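Local atomic coordinates of regulatory protein PCRH (PDB entry 2XCB), a protein that serves as a chaperone in type III secretion, binding a short region of the translocator protein PopD, probably to keep it stable and competent for export. Residues Phe26-Gln30 against Ala31-Asp35; Ile40-Ala43 against Leu44-Asp48; Tyr75-Gly78 against Ala79-Ile83; Glu94-Gln98 against Leu99-Asp103. All coordinates share one frame; numbering follows the deposited sequence.

Contact 1: Phe26-Gln30 against Ala31-Asp35; sequences FNQYQ and AGKWD
A Schellman motif ends the helix here, and its two bonds run from Gly32 and Lys33 back to Tyr29 and Gln28. The outer one, Lys33 N to Gln28 O, measures 2.9 Å. The inner one, Gly32 N to Tyr29 O, is also 2.9 Å, but its donor stands well above the plane of the Tyr29 carbonyl rather than on a lone pair. Gly32 is the C-prime residue, and its phi of 74° is one that favours glycine. Ala31 N still gives a helical bond to Asn27 O, at 3.1 Å, and a weak second one to Gln28 O, so Gln28 O is gripped by two N-H groups. On one side of the turn the amide of Gln28, its chain bent at chi2, comes against the lysine aliphatic chain; in one of two Lys33 conformers Gln28 NE2 is 3.3 Å from Lys33 CD and Lys33 NZ forms a salt bridge with Asp16 of the second subunit. Gln28 NE2 makes a weak bond to Thr17 of that subunit. On another side the Tyr29 ring, its CG anti to the backbone N (chi1 -176°), meets the five-membered ring of Trp34. The two planes are inclined at 50°, and Tyr29 CD1 lies 3.8 Å from Trp34 CD1. Tyr29 OH is hydrogen-bonded to the backbone of the bound peptide. The turn joins helix 15-30 to helix 34-47 as a hairpin of the tetratricopeptide-repeat type, Tyr29 packing on Ala60 and Cys61 of helix 52-64 and Trp34 on Ser64 and, just beyond, Leu65.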
loop_
_atom_site.group_PDB
_atom_site.type_symbol
_atom_site.label_atom_id
_atom_site.label_comp_id
_atom_site.label_asym_id
_atom_site.label_seq_id
_atom_site.Cartn_x
_atom_site.Cartn_y
_atom_site.Cartn_z
ATOM N N PHE A 26 4.052 -7.273 -4.482
ATOM C CA PHE A 26 4.471 -8.349 -5.362
ATOM C C PHE A 26 4.453 -7.895 -6.837
ATOM O O PHE A 26 5.329 -8.280 -7.644
ATOM C CB PHE A 26 3.512 -9.521 -5.165
ATOM C CG PHE A 26 3.695 -10.665 -6.156
ATOM C CD1 PHE A 26 4.493 -11.763 -5.830
ATOM C CD2 PHE A 26 3.024 -10.681 -7.370
ATOM C CE1 PHE A 26 4.654 -12.854 -6.725
ATOM C CE2 PHE A 26 3.156 -11.767 -8.261
ATOM C CZ PHE A 26 3.973 -12.853 -7.936
ATOM N N ASN A 27 3.407 -7.150 -7.213
ATOM C CA ASN A 27 3.252 -6.768 -8.614
ATOM C C ASN A 27 4.302 -5.768 -9.048
ATOM O O ASN A 27 4.889 -5.917 -10.132
ATOM C CB ASN A 27 1.801 -6.323 -8.948
ATOM C CG ASN A 27 0.826 -7.489 -8.946
ATOM O OD1 ASN A 27 1.192 -8.634 -9.204
ATOM N ND2 ASN A 27 -0.417 -7.207 -8.603
ATOM N N GLN A 28 4.588 -4.811 -8.182
ATOM C CA GLN A 28 5.674 -3.868 -8.426
ATOM C C GLN A 28 7.037 -4.589 -8.555
ATOM O O GLN A 28 7.859 -4.254 -9.452
ATOM C CB GLN A 28 5.705 -2.774 -7.367
ATOM C CG GLN A 28 4.419 -1.929 -7.349
ATOM C CD GLN A 28 4.041 -1.404 -8.729
ATOM O OE1 GLN A 28 3.388 -2.077 -9.519
ATOM N NE2 GLN A 28 4.441 -0.195 -9.010
ATOM N N TYR A 29 7.245 -5.595 -7.687
ATOM C CA TYR A 29 8.412 -6.473 -7.812
ATOM C C TYR A 29 8.496 -7.167 -9.166
ATOM O O TYR A 29 9.549 -7.104 -9.793
ATOM C CB TYR A 29 8.472 -7.515 -6.668
ATOM C CG TYR A 29 9.726 -8.366 -6.728
ATOM C CD1 TYR A 29 10.968 -7.859 -6.304
ATOM C CD2 TYR A 29 9.684 -9.644 -7.241
ATOM C CE1 TYR A 29 12.137 -8.656 -6.404
ATOM C CE2 TYR A 29 10.811 -10.436 -7.318
ATOM C CZ TYR A 29 12.020 -9.956 -6.868
ATOM O OH TYR A 29 13.134 -10.747 -7.017
ATOM N N GLN A 30 7.406 -7.828 -9.609
ATOM C CA GLN A 30 7.377 -8.482 -10.915
ATOM C C GLN A 30 7.695 -7.493 -12.087
ATOM O O GLN A 30 8.193 -7.897 -13.111
ATOM C CB GLN A 30 6.007 -9.175 -11.199
ATOM C CG GLN A 30 5.537 -10.198 -10.157
ATOM C CD GLN A 30 6.483 -11.388 -10.012
ATOM O OE1 GLN A 30 6.519 -12.271 -10.867
ATOM N NE2 GLN A 30 7.246 -11.415 -8.935
ATOM N N ALA A 31 7.383 -6.212 -11.934
ATOM C CA ALA A 31 7.622 -5.222 -12.974
ATOM C C ALA A 31 9.008 -4.541 -12.790
ATOM O O ALA A 31 9.323 -3.570 -13.471
ATOM C CB ALA A 31 6.504 -4.183 -12.961
ATOM N N GLY A 32 9.816 -5.014 -11.854
ATOM C CA GLY A 32 11.164 -4.455 -11.713
ATOM C C GLY A 32 11.171 -3.090 -11.094
ATOM O O GLY A 32 12.219 -2.401 -11.031
ATOM N N LYS A 33 10.032 -2.722 -10.524
ATOM C CA LYS A 33 9.910 -1.476 -9.805
ATOM C C LYS A 33 10.419 -1.700 -8.347
ATOM O O LYS A 33 9.601 -1.712 -7.377
ATOM C CB LYS A 33 8.448 -0.974 -9.889
ATOM C CG LYS A 33 8.033 -0.348 -11.272
ATOM C CD LYS A 33 6.850 0.656 -11.123
ATOM C CE LYS A 33 6.104 0.918 -12.450
ATOM N NZ LYS A 33 5.132 -0.155 -12.863
ATOM N N TRP A 34 11.722 -1.868 -8.202
ATOM C CA TRP A 34 12.258 -2.330 -6.921
ATOM C C TRP A 34 12.194 -1.338 -5.759
ATOM O O TRP A 34 12.017 -1.733 -4.601
ATOM C CB TRP A 34 13.627 -2.954 -7.127
ATOM C CG TRP A 34 13.623 -4.084 -8.137
ATOM C CD1 TRP A 34 12.730 -5.162 -8.225
ATOM C CD2 TRP A 34 14.539 -4.252 -9.174
ATOM N NE1 TRP A 34 13.074 -6.002 -9.265
ATOM C CE2 TRP A 34 14.187 -5.467 -9.868
ATOM C CE3 TRP A 34 15.635 -3.515 -9.596
ATOM C CZ2 TRP A 34 14.889 -5.930 -10.939
ATOM C CZ3 TRP A 34 16.353 -3.993 -10.660
ATOM C CH2 TRP A 34 15.978 -5.192 -11.333
ATOM N N ASP A 35 12.342 -0.043 -6.058
ATOM C CA ASP A 35 12.277 0.967 -4.994
ATOM C C ASP A 35 10.896 1.089 -4.371
ATOM O O ASP A 35 10.754 1.291 -3.169
ATOM C CB ASP A 35 12.692 2.333 -5.548
ATOM C CG ASP A 35 14.092 2.659 -5.149
ATOM O OD1 ASP A 35 14.294 2.861 -3.900
ATOM O OD2 ASP A 35 14.978 2.643 -6.055
#

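Contact 2: Ile40-Ala43 against Leu44-Asp48; sequences IFQA and LCMLD
The Phe41 ring meets Leu44 at one corner: Leu44 CD1 approaches Phe41 CD1 obliquely at 4.2 Å. The same ring also packs on an apolar side chain of the bound peptide. The second flat group, the amide of Gln42, has the thioether of Met46 beside it, with Gln42 NE2 3.7 Å from Met46 SD. Two bends make this meeting possible. Gln42 folds at chi2 (77°), and Met46 turns at chi3 (-82°), so that the methyl swings back over the helix; Met46 CE then lies 3.7 Å from Gln42 CG and close to the Gln42 carbonyl oxygen as well. Met9 of the second subunit packs on both side chains. All of this rides on the last turns of helix 34-47, one of the antiparallel helices of a tetratricopeptide-like array; i to i+4 spacing lines up Ile40 with Leu44 and Gln42 with Met46, while Phe41 meets Leu44 three residues on. Cys45 N to Phe41 O, at 2.8 Å, is nearly straight at the hydrogen (176°). Leu44 N to Ile40 O is 2.9 Å with the donor in the carbonyl plane. Toward the end of the helix Ala43 O accepts from Leu47 N and, weakly, from Met46 N. On the buried flank Ile40 and Leu44 lie side by side and point the same way, with Ile40 CG2 4.1 Å from Leu44 CD1. Helix 15-30 meets this flank, placing Leu24 on Ile40 and both Leu18 and Leu21 on Leu44. Helix 52-64 brings Phe55 to Cys45 and Arg62 to Gln42, and its Tyr54 also touches Leu44.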
loop_
_atom_site.group_PDB
_atom_site.type_symbol
_atom_site.label_atom_id
_atom_site.label_comp_id
_atom_site.label_asym_id
_atom_site.label_seq_id
_atom_site.Cartn_x
_atom_site.Cartn_y
_atom_site.Cartn_z
ATOM N N ILE A 40 6.751 -0.738 -0.135
ATOM C CA ILE A 40 5.562 -1.499 0.261
ATOM C C ILE A 40 5.902 -2.664 1.242
ATOM O O ILE A 40 5.261 -2.850 2.299
ATOM C CB ILE A 40 4.861 -1.971 -1.014
ATOM C CG1 ILE A 40 4.427 -0.715 -1.787
ATOM C CG2 ILE A 40 3.695 -2.933 -0.686
ATOM C CD1 ILE A 40 3.197 -0.033 -1.140
ATOM N N PHE A 41 7.001 -3.399 0.951
ATOM C CA PHE A 41 7.344 -4.512 1.841
ATOM C C PHE A 41 7.838 -4.030 3.204
ATOM O O PHE A 41 7.527 -4.677 4.211
ATOM C CB PHE A 41 8.359 -5.480 1.181
ATOM C CG PHE A 41 7.782 -6.241 0.059
ATOM C CD1 PHE A 41 6.695 -7.049 0.249
ATOM C CD2 PHE A 41 8.360 -6.176 -1.203
ATOM C CE1 PHE A 41 6.158 -7.773 -0.844
ATOM C CE2 PHE A 41 7.855 -6.876 -2.235
ATOM C CZ PHE A 41 6.757 -7.639 -2.078
ATOM N N GLN A 42 8.591 -2.928 3.216
ATOM C CA GLN A 42 9.039 -2.356 4.426
ATOM C C GLN A 42 7.801 -1.979 5.233
ATOM O O GLN A 42 7.760 -2.227 6.442
ATOM C CB GLN A 42 9.957 -1.162 4.122
ATOM C CG GLN A 42 10.257 -0.206 5.261
ATOM C CD GLN A 42 11.285 -0.710 6.272
ATOM O OE1 GLN A 42 12.156 -1.510 5.954
ATOM N NE2 GLN A 42 11.186 -0.218 7.495
ATOM N N ALA A 43 6.749 -1.467 4.559
ATOM C CA ALA A 43 5.532 -1.089 5.324
ATOM C C ALA A 43 4.944 -2.339 5.951
ATOM O O ALA A 43 4.605 -2.324 7.122
ATOM C CB ALA A 43 4.463 -0.377 4.401
ATOM N N LEU A 44 4.736 -3.389 5.125
ATOM C CA LEU A 44 4.155 -4.606 5.599
ATOM C C LEU A 44 4.931 -5.310 6.745
ATOM O O LEU A 44 4.285 -5.736 7.706
ATOM C CB LEU A 44 3.920 -5.565 4.463
ATOM C CG LEU A 44 2.839 -5.152 3.467
ATOM C CD1 LEU A 44 3.174 -5.845 2.218
ATOM C CD2 LEU A 44 1.390 -5.528 3.968
ATOM N N CYS A 45 6.267 -5.413 6.646
ATOM C CA CYS A 45 7.148 -5.832 7.763
ATOM C C CYS A 45 6.949 -5.006 9.078
ATOM O O CYS A 45 7.144 -5.517 10.217
ATOM C CB CYS A 45 8.631 -5.729 7.341
ATOM S SG CYS A 45 9.084 -6.939 6.050
ATOM N N MET A 46 6.591 -3.739 8.943
ATOM C CA MET A 46 6.170 -2.951 10.155
ATOM C C MET A 46 4.786 -3.322 10.688
ATOM O O MET A 46 4.552 -3.363 11.878
ATOM C CB MET A 46 6.232 -1.429 9.855
ATOM C CG MET A 46 7.666 -1.050 9.542
ATOM S SD MET A 46 7.988 0.665 9.235
ATOM C CE MET A 46 7.543 0.926 7.548
ATOM N N LEU A 47 3.848 -3.532 9.790
ATOM C CA LEU A 47 2.488 -3.884 10.106
ATOM C C LEU A 47 2.315 -5.298 10.612
ATOM O O LEU A 47 1.373 -5.579 11.342
ATOM C CB LEU A 47 1.630 -3.759 8.792
ATOM C CG LEU A 47 1.395 -2.292 8.368
ATOM C CD1 LEU A 47 0.640 -2.166 7.101
ATOM C CD2 LEU A 47 0.715 -1.552 9.527
ATOM N N ASP A 48 3.164 -6.228 10.149
ATOM C CA ASP A 48 3.060 -7.601 10.563
ATOM C C ASP A 48 4.419 -8.183 10.742
ATOM O O ASP A 48 5.041 -8.566 9.776
ATOM C CB ASP A 48 2.304 -8.473 9.521
ATOM C CG ASP A 48 2.066 -9.893 10.028
ATOM O OD1 ASP A 48 1.118 -10.566 9.574
ATOM O OD2 ASP A 48 2.833 -10.383 10.905
#

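Contact 3: Tyr75-Gly78 against Ala79-Ile83; sequences YSYG and ALMDI
Met81 crosses the Tyr77 ring, four residues back on the same helix, obliquely, with CG, SD and CE all on one side of its plane, toward the CE2-CZ-OH end. Its methylene comes in at one corner, with Met81 CG 3.5 Å from Tyr77 CE2, and its sulfur makes a Met-aromatic contact, SD lying 4.4 Å from the ring centroid and 44° off the normal. The methyl goes on to the phenol end, where Met81 CE is 3.4 Å from Tyr77 OH. Bends at both chi2 and chi3 curl the methionine this way, while Tyr77 has its CG anti to the backbone N (chi1 -176°), beside its carbonyl carbon and so leaning toward the turn that follows. Behind the pair stands the end of the helix. Met81 N reaches Tyr77 O at 3.2 Å, and Gly78 O takes a 2.9 Å bond from Asp82 N plus a weak one from Met81 N, just before the chain leaves helical angles. Two residues before the Met81 bond, Ala79 N bonds Tyr75 O at 3.0 Å. Further out, Tyr77 OH is hydrogen-bonded to His49 O, which fixes the tip of the phenol, and the ring meets that of Phe55 at about 60°. Helix 68-81 thus lies between two neighbours: Met81 rests on Ala52 of helix 52-64, while Tyr75 and Ala79 pack on Phe88 of helix 87-98.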
loop_
_atom_site.group_PDB
_atom_site.type_symbol
_atom_site.label_atom_id
_atom_site.label_comp_id
_atom_site.label_asym_id
_atom_site.label_seq_id
_atom_site.Cartn_x
_atom_site.Cartn_y
_atom_site.Cartn_z
ATOM N N TYR A 75 16.468 -11.270 5.127
ATOM C CA TYR A 75 16.555 -12.697 4.965
ATOM C C TYR A 75 16.853 -13.366 6.287
ATOM O O TYR A 75 16.289 -14.387 6.602
ATOM C CB TYR A 75 17.678 -13.024 3.962
ATOM C CG TYR A 75 17.386 -12.640 2.517
ATOM C CD1 TYR A 75 16.090 -12.671 2.012
ATOM C CD2 TYR A 75 18.455 -12.427 1.594
ATOM C CE1 TYR A 75 15.809 -12.361 0.690
ATOM C CE2 TYR A 75 18.201 -12.113 0.276
ATOM C CZ TYR A 75 16.869 -12.122 -0.184
ATOM O OH TYR A 75 16.640 -11.821 -1.497
ATOM N N SER A 76 17.743 -12.785 7.112
ATOM C CA SER A 76 18.050 -13.420 8.366
ATOM C C SER A 76 16.823 -13.498 9.284
ATOM O O SER A 76 16.540 -14.538 9.927
ATOM C CB SER A 76 19.148 -12.651 9.077
ATOM O OG SER A 76 19.514 -13.477 10.128
ATOM N N TYR A 77 16.080 -12.390 9.345
ATOM C CA TYR A 77 14.839 -12.415 10.163
ATOM C C TYR A 77 13.780 -13.359 9.558
ATOM O O TYR A 77 13.184 -14.211 10.234
ATOM C CB TYR A 77 14.310 -11.006 10.403
ATOM C CG TYR A 77 13.112 -11.026 11.312
ATOM C CD1 TYR A 77 13.247 -11.047 12.695
ATOM C CD2 TYR A 77 11.812 -11.023 10.783
ATOM C CE1 TYR A 77 12.099 -11.056 13.581
ATOM C CE2 TYR A 77 10.661 -11.051 11.671
ATOM C CZ TYR A 77 10.827 -11.053 13.045
ATOM O OH TYR A 77 9.698 -11.116 13.875
ATOM N N GLY A 78 13.587 -13.260 8.262
ATOM C CA GLY A 78 12.647 -14.141 7.636
ATOM C C GLY A 78 12.872 -15.616 7.976
ATOM O O GLY A 78 11.932 -16.386 8.240
ATOM N N ALA A 79 14.122 -16.060 7.833
ATOM C CA ALA A 79 14.523 -17.423 8.138
ATOM C C ALA A 79 14.143 -17.808 9.576
ATOM O O ALA A 79 13.832 -18.974 9.819
ATOM C CB ALA A 79 16.068 -17.563 7.893
ATOM N N LEU A 80 14.192 -16.853 10.533
ATOM C CA LEU A 80 13.665 -17.090 11.890
ATOM C C LEU A 80 12.118 -17.356 11.920
ATOM O O LEU A 80 11.612 -18.156 12.752
ATOM C CB LEU A 80 14.011 -15.919 12.772
ATOM C CG LEU A 80 15.285 -15.955 13.588
ATOM C CD1 LEU A 80 16.305 -17.035 13.244
ATOM C CD2 LEU A 80 15.884 -14.575 13.730
ATOM N N MET A 81 11.397 -16.725 10.999
ATOM C CA MET A 81 9.963 -16.845 10.899
ATOM C C MET A 81 9.518 -18.096 10.168
ATOM O O MET A 81 8.406 -18.562 10.406
ATOM C CB MET A 81 9.378 -15.591 10.229
ATOM C CG MET A 81 9.724 -14.322 10.985
ATOM S SD MET A 81 8.946 -14.245 12.576
ATOM C CE MET A 81 10.435 -14.476 13.650
ATOM N N ASP A 82 10.322 -18.641 9.243
ATOM C CA ASP A 82 9.947 -19.914 8.636
ATOM C C ASP A 82 11.234 -20.749 8.483
ATOM O O ASP A 82 11.961 -20.597 7.505
ATOM C CB ASP A 82 9.263 -19.722 7.287
ATOM C CG ASP A 82 8.875 -21.060 6.644
ATOM O OD1 ASP A 82 9.339 -22.084 7.136
ATOM O OD2 ASP A 82 8.131 -21.081 5.665
ATOM N N ILE A 83 11.523 -21.567 9.482
ATOM C CA ILE A 83 12.771 -22.316 9.538
ATOM C C ILE A 83 12.910 -23.375 8.431
ATOM O O ILE A 83 13.994 -23.889 8.234
ATOM C CB ILE A 83 12.933 -22.974 10.904
ATOM C CG1 ILE A 83 11.750 -23.872 11.198
ATOM C CG2 ILE A 83 13.147 -21.950 12.021
ATOM C CD1 ILE A 83 11.890 -24.542 12.677
#

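Contact 4: Glu94-Gln98 against Leu99-Asp103; sequences ECHLQ and LGDLD
Polar side chains first: His96 and Asp101 run side by side and point the same way, their ring and carboxylate planes 72° apart. His96 ND1 and Asp101 OD2 are 3.7 Å apart, and a water bridges them. It sits in the plane of the imidazole, 2.7 Å from His96 ND1, and donates to Asp101 OD2 at 3.0 Å. The other carboxylate oxygen, Asp101 OD1, accepts from Gly104 N, so Asp101 caps the start of helix 102-117; CG anti to the backbone N (chi1 177°) sets the carboxylate for this. Among apolar groups, Leu97 and Leu102 approach at their branch ends, CD2 to CD2 at 3.7 Å. Helix 123-140 lies against both, with Met132 and Val136 touching Leu97 and Lys140 touching Leu102. Leu99 turns instead to Tyr68 and Glu69 of helix 68-81. Backbone bonds complete the turn. Leu99 N gives to Cys95 O and, weakly, to His96 O. His96 O also takes Asp101 N at 2.8 Å, while Gly100 N reaches Leu97 O at 2.8 Å from above the carbonyl plane. Gly100 has a phi of 82°, at backbone angles that call for glycine. This is a Schellman motif running straight into an N-cap, a compact link between consecutive antiparallel helices as in tetratricopeptide-repeat proteins.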
loop_
_atom_site.group_PDB
_atom_site.type_symbol
_atom_site.label_atom_id
_atom_site.label_comp_id
_atom_site.label_asym_id
_atom_site.label_seq_id
_atom_site.Cartn_x
_atom_site.Cartn_y
_atom_site.Cartn_z
ATOM N N GLU A 94 23.623 -15.942 -2.043
ATOM C CA GLU A 94 23.962 -15.046 -3.163
ATOM C C GLU A 94 24.515 -13.668 -2.767
ATOM O O GLU A 94 25.481 -13.102 -3.410
ATOM C CB GLU A 94 22.757 -14.836 -4.058
ATOM C CG GLU A 94 22.330 -16.123 -4.762
ATOM C CD GLU A 94 21.080 -15.910 -5.570
ATOM O OE1 GLU A 94 20.990 -16.606 -6.601
ATOM O OE2 GLU A 94 20.218 -15.035 -5.193
ATOM N N CYS A 95 23.899 -13.088 -1.729
ATOM C CA CYS A 95 24.334 -11.799 -1.225
ATOM C C CYS A 95 25.723 -11.986 -0.615
ATOM O O CYS A 95 26.547 -11.127 -0.832
ATOM C CB CYS A 95 23.382 -11.214 -0.133
ATOM S SG CYS A 95 21.655 -10.932 -0.805
ATOM N N HIS A 96 25.963 -13.056 0.150
ATOM C CA HIS A 96 27.283 -13.218 0.737
ATOM C C HIS A 96 28.355 -13.289 -0.357
ATOM O O HIS A 96 29.458 -12.764 -0.226
ATOM C CB HIS A 96 27.333 -14.502 1.553
ATOM C CG HIS A 96 26.691 -14.410 2.904
ATOM N ND1 HIS A 96 27.058 -13.474 3.840
ATOM C CD2 HIS A 96 25.663 -15.104 3.449
ATOM C CE1 HIS A 96 26.365 -13.665 4.954
ATOM N NE2 HIS A 96 25.513 -14.656 4.745
ATOM N N LEU A 97 28.020 -13.971 -1.435
ATOM C CA LEU A 97 28.928 -14.161 -2.577
ATOM C C LEU A 97 29.259 -12.818 -3.198
ATOM O O LEU A 97 30.444 -12.452 -3.353
ATOM C CB LEU A 97 28.229 -15.072 -3.606
ATOM C CG LEU A 97 28.719 -16.473 -3.923
ATOM C CD1 LEU A 97 28.298 -16.825 -5.397
ATOM C CD2 LEU A 97 30.263 -16.554 -3.783
ATOM N N GLN A 98 28.235 -12.003 -3.442
ATOM C CA GLN A 98 28.490 -10.662 -4.008
ATOM C C GLN A 98 29.276 -9.781 -3.039
ATOM O O GLN A 98 30.020 -8.867 -3.466
ATOM C CB GLN A 98 27.214 -9.990 -4.571
ATOM C CG GLN A 98 26.568 -10.752 -5.742
ATOM C CD GLN A 98 27.563 -11.217 -6.860
ATOM O OE1 GLN A 98 28.180 -10.389 -7.544
ATOM N NE2 GLN A 98 27.705 -12.558 -7.031
ATOM N N LEU A 99 29.243 -10.109 -1.757
ATOM C CA LEU A 99 30.079 -9.365 -0.790
ATOM C C LEU A 99 31.459 -9.954 -0.652
ATOM O O LEU A 99 32.286 -9.416 0.083
ATOM C CB LEU A 99 29.416 -9.272 0.634
ATOM C CG LEU A 99 28.398 -8.138 0.959
ATOM C CD1 LEU A 99 27.702 -7.867 -0.249
ATOM C CD2 LEU A 99 27.371 -8.542 2.086
ATOM N N GLY A 100 31.752 -11.027 -1.348
ATOM C CA GLY A 100 33.109 -11.588 -1.264
ATOM C C GLY A 100 33.287 -12.463 -0.027
ATOM O O GLY A 100 34.431 -12.709 0.445
ATOM N N ASP A 101 32.177 -12.937 0.525
ATOM C CA ASP A 101 32.255 -13.701 1.770
ATOM C C ASP A 101 31.971 -15.130 1.427
ATOM O O ASP A 101 30.842 -15.547 1.464
ATOM C CB ASP A 101 31.254 -13.167 2.835
ATOM C CG ASP A 101 31.248 -13.974 4.145
ATOM O OD1 ASP A 101 31.873 -15.078 4.320
ATOM O OD2 ASP A 101 30.543 -13.491 5.039
ATOM N N LEU A 102 33.010 -15.909 1.186
ATOM C CA LEU A 102 32.813 -17.285 0.712
ATOM C C LEU A 102 32.271 -18.277 1.721
ATOM O O LEU A 102 31.559 -19.230 1.369
ATOM C CB LEU A 102 34.150 -17.847 0.111
ATOM C CG LEU A 102 34.648 -17.157 -1.148
ATOM C CD1 LEU A 102 35.858 -17.908 -1.735
ATOM C CD2 LEU A 102 33.561 -17.109 -2.189
ATOM N N ASP A 103 32.703 -18.113 2.956
ATOM C CA ASP A 103 32.216 -18.949 4.052
ATOM C C ASP A 103 30.703 -18.724 4.311
ATOM O O ASP A 103 29.947 -19.684 4.486
ATOM C CB ASP A 103 32.970 -18.587 5.337
ATOM C CG ASP A 103 34.469 -19.009 5.297
ATOM O OD1 ASP A 103 34.836 -19.798 4.439
ATOM O OD2 ASP A 103 35.274 -18.510 6.127
HETATM O O HOH W 1 28.707 -11.321 4.137
#

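How the contacts relate
Contacts 1 and 4 are inter-helix turns, both Schellman motifs with a glycine at positive phi, whereas contacts 2 and 3 lie within single helices near their C-terminal ends. Contact 4 is at the surface and closes with a water bridge and an aspartate cap; the other three are partly buried; contact 1 adds a salt bridge to the second subunit, while contacts 2 and 3 rest mainly on apolar and sulfur contacts. Contacts 1 and 2 share helix 34-47, touch through Phe26 N and Phe41 CZ at 3.6 Å, and both meet the second subunit. Contacts 3 and 4 join through Tyr75 and Cys95 on successive helices. Contacts 1, 2 and 3 all reach the bound peptide.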